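Local coordinates for protein putative 4-Hydroxy-2-oxoglutarate aldolase / 2-dehydro-3-deoxyphosphogluconate aldolase (Yersinia enterocolitica, PDB 3LM7) that is a putative aldolase of the KDGP aldolase family, with a TIM-barrel type of fold in which parallel strands alternate with helices, at residues V81-I86 and V95-T100. Residues are numbered along the deposited sequence; the frame is centred on the assembly and turned at random.
Sequences VMVSQI and VNQVFT
V83 on helix 80-90 meets V95, N96 and Q97 where strand 94-95 runs out into a loop, a worked example of how an outer helix seats on the parallel sheet of a TIM-barrel type fold. Helix 80-90 links the neighbouring parallel strands 68-71 and 94-95 in a beta-alpha-beta crossover.

The apolar part is a meeting of two methyl groups. V83 holds CG1 anti to its backbone N (chi1 167°), which carries this branch toward the strand end, where it lies 3.5 Å from V95 CG1; the two valines pass each other in opposite directions. The same V83 CG1 sits 3.5 Å from the carbonyl oxygen N96 O, a buried acceptor with no hydrogen-bond partner in the model. V70 of strand 68-71 also touches V83, while S105 and L109 of helix 102-109 pack on V95.

The polar part is organised by the amide of Q97. A bend at chi2 (-63°) helps bring the amide toward the helix, placing NE2 3.6 Å from V83 CG1. S84 OG comes within 3.2 Å of Q97 NE2, but the angle is too poor for a hydrogen bond; instead both atoms hydrogen-bond to S105 OG of helix 102-109, which bridges them. On the other branch, Q97 OE1 accepts a hydrogen bond from S80 OG, at the first residue of helix 80-90. A second, local bond to the same oxygen helps hold the amide's rotation: V98 N donates to Q97 OE1 over 3.1 Å, in the carbonyl plane and on a lone pair, with a bent N-H...O angle of 139°.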
ATOM      1  N   VAL A  81      20.471 -12.439  17.756  1.00  9.34           N
ATOM      2  CA  VAL A  81      20.517 -13.821  17.306  1.00 10.38           C
ATOM      3  C   VAL A  81      19.388 -14.638  17.977  1.00  8.84           C
ATOM      4  O   VAL A  81      18.742 -15.478  17.338  1.00  7.97           O
ATOM      5  CB  VAL A  81      21.911 -14.442  17.643  1.00 10.70           C
ATOM      6  CG1 VAL A  81      21.875 -16.047  17.615  1.00 12.01           C
ATOM      7  CG2 VAL A  81      22.997 -13.811  16.703  1.00 12.89           C
HETATM    8  N   MSE A  82      19.165 -14.429  19.256  1.00  9.16           N
HETATM    9  CA  MSE A  82      18.063 -15.167  19.913  1.00  9.34           C
HETATM   10  C   MSE A  82      16.714 -14.838  19.278  1.00  8.25           C
HETATM   11  O   MSE A  82      15.913 -15.729  19.050  1.00  8.51           O
HETATM   12  CB  MSE A  82      18.020 -14.837  21.388  1.00  9.82           C
HETATM   13  CG  MSE A  82      17.369 -15.905  22.234  1.00 18.45           C
HETATM   14 SE   MSE A  82      17.184 -15.115  24.030  1.00 27.02          SE
HETATM   15  CE  MSE A  82      16.201 -16.523  24.827  1.00 23.88           C
ATOM     16  N   VAL A  83      16.473 -13.563  18.940  1.00  8.41           N
ATOM     17  CA  VAL A  83      15.213 -13.216  18.232  1.00  7.30           C
ATOM     18  C   VAL A  83      15.079 -13.959  16.905  1.00  8.58           C
ATOM     19  O   VAL A  83      14.006 -14.481  16.590  1.00  9.45           O
ATOM     20  CB  VAL A  83      15.044 -11.678  18.056  1.00  7.80           C
ATOM     21  CG1 VAL A  83      13.929 -11.371  17.078  1.00  5.74           C
ATOM     22  CG2 VAL A  83      14.679 -11.087  19.457  1.00  7.93           C
ATOM     23  N   SER A  84      16.174 -14.092  16.147  1.00  7.79           N
ATOM     24  CA  SER A  84      16.087 -14.819  14.892  1.00  8.48           C
ATOM     25  C   SER A  84      15.738 -16.295  15.140  1.00  9.51           C
ATOM     26  O   SER A  84      14.971 -16.893  14.388  1.00  8.35           O
ATOM     27  CB  SER A  84      17.421 -14.770  14.108  1.00  8.33           C
ATOM     28  OG  SER A  84      17.621 -13.466  13.624  1.00 12.90           O
ATOM     29  N   GLN A  85      16.359 -16.891  16.155  1.00  9.99           N
ATOM     30  CA  GLN A  85      16.049 -18.283  16.451  1.00 11.10           C
ATOM     31  C   GLN A  85      14.661 -18.497  17.015  1.00 11.18           C
ATOM     32  O   GLN A  85      13.967 -19.465  16.630  1.00 11.87           O
ATOM     33  CB  GLN A  85      17.132 -18.876  17.351  1.00 10.23           C
ATOM     34  CG  GLN A  85      18.524 -18.811  16.677  1.00 17.71           C
ATOM     35  CD  GLN A  85      19.633 -19.115  17.684  1.00 25.68           C
ATOM     36  OE1 GLN A  85      19.376 -19.200  18.858  1.00 24.67           O
ATOM     37  NE2 GLN A  85      20.862 -19.254  17.214  1.00 29.87           N
ATOM     38  N   ILE A  86      14.243 -17.644  17.950  1.00 11.09           N
ATOM     39  CA  ILE A  86      12.888 -17.718  18.457  1.00 10.16           C
ATOM     40  C   ILE A  86      11.874 -17.585  17.310  1.00 10.90           C
ATOM     41  O   ILE A  86      10.894 -18.365  17.204  1.00 10.39           O
ATOM     42  CB  ILE A  86      12.622 -16.614  19.457  1.00 10.52           C
ATOM     43  CG1 ILE A  86      13.422 -16.839  20.727  1.00 10.54           C
ATOM     44  CG2 ILE A  86      11.106 -16.499  19.800  1.00  8.15           C
ATOM     45  CD1 ILE A  86      13.432 -15.596  21.680  1.00 10.26           C
ATOM     46  N   VAL A  95       8.420  -9.228  13.832  1.00  4.64           N
ATOM     47  CA  VAL A  95       9.687  -9.472  14.504  1.00  5.46           C
ATOM     48  C   VAL A  95      10.432  -8.138  14.576  1.00  6.20           C
ATOM     49  O   VAL A  95      10.510  -7.441  13.557  1.00  6.05           O
ATOM     50  CB  VAL A  95      10.570 -10.452  13.651  1.00  6.25           C
ATOM     51  CG1 VAL A  95      12.042 -10.599  14.203  1.00  3.87           C
ATOM     52  CG2 VAL A  95       9.858 -11.874  13.513  1.00  6.23           C
ATOM     53  N   ASN A  96      10.954  -7.783  15.752  1.00  5.86           N
ATOM     54  CA  ASN A  96      11.790  -6.613  15.877  1.00  4.68           C
ATOM     55  C   ASN A  96      13.226  -7.062  15.616  1.00  5.88           C
ATOM     56  O   ASN A  96      13.721  -7.966  16.311  1.00  6.10           O
ATOM     57  CB  ASN A  96      11.742  -6.033  17.297  1.00  4.39           C
ATOM     58  CG  ASN A  96      10.419  -5.289  17.578  1.00  7.53           C
ATOM     59  OD1 ASN A  96      10.233  -4.125  17.177  1.00  6.64           O
ATOM     60  ND2 ASN A  96       9.491  -5.987  18.202  1.00  6.84           N
ATOM     61  N   GLN A  97      13.943  -6.375  14.725  1.00  5.35           N
ATOM     62  CA  GLN A  97      15.370  -6.677  14.562  1.00  5.18           C
ATOM     63  C   GLN A  97      16.227  -5.399  14.519  1.00  4.63           C
ATOM     64  O   GLN A  97      15.727  -4.325  14.211  1.00  6.87           O
ATOM     65  CB  GLN A  97      15.687  -7.500  13.280  1.00  5.64           C
ATOM     66  CG  GLN A  97      15.714  -9.055  13.496  1.00  7.60           C
ATOM     67  CD  GLN A  97      16.819  -9.461  14.468  1.00  5.90           C
ATOM     68  OE1 GLN A  97      17.635  -8.628  14.892  1.00  7.40           O
ATOM     69  NE2 GLN A  97      16.774 -10.703  14.915  1.00  5.15           N
ATOM     70  N   VAL A  98      17.545  -5.565  14.772  1.00  6.55           N
ATOM     71  CA  VAL A  98      18.537  -4.528  14.441  1.00  4.70           C
ATOM     72  C   VAL A  98      18.968  -4.720  12.980  1.00  6.47           C
ATOM     73  O   VAL A  98      18.702  -5.754  12.379  1.00  6.23           O
ATOM     74  CB  VAL A  98      19.734  -4.535  15.414  1.00  5.57           C
ATOM     75  CG1 VAL A  98      19.183  -4.181  16.826  1.00  5.92           C
ATOM     76  CG2 VAL A  98      20.515  -5.860  15.390  1.00  6.29           C
ATOM     77  N   PHE A  99      19.620  -3.716  12.417  1.00  5.91           N
ATOM     78  CA  PHE A  99      19.834  -3.673  10.969  1.00  5.95           C
ATOM     79  C   PHE A  99      20.573  -4.957  10.548  1.00  6.70           C
ATOM     80  O   PHE A  99      20.267  -5.538   9.474  1.00  6.41           O
ATOM     81  CB  PHE A  99      20.659  -2.384  10.671  1.00  5.08           C
ATOM     82  CG  PHE A  99      20.968  -2.173   9.211  1.00  6.95           C
ATOM     83  CD1 PHE A  99      20.118  -1.407   8.438  1.00  5.11           C
ATOM     84  CD2 PHE A  99      22.130  -2.747   8.624  1.00  4.71           C
ATOM     85  CE1 PHE A  99      20.376  -1.198   7.041  1.00  6.31           C
ATOM     86  CE2 PHE A  99      22.394  -2.572   7.248  1.00  6.48           C
ATOM     87  CZ  PHE A  99      21.521  -1.758   6.467  1.00  6.46           C
ATOM     88  N   THR A 100      21.504  -5.423  11.384  1.00  6.09           N
ATOM     89  CA  THR A 100      22.397  -6.522  10.984  1.00  6.48           C
ATOM     90  C   THR A 100      21.748  -7.878  11.290  1.00  7.84           C
ATOM     91  O   THR A 100      22.357  -8.912  11.090  1.00  7.85           O
ATOM     92  CB  THR A 100      23.713  -6.427  11.815  1.00  9.00           C
ATOM     93  OG1 THR A 100      23.388  -6.234  13.225  1.00  8.41           O
ATOM     94  CG2 THR A 100      24.537  -5.235  11.338  1.00  7.10           C
TER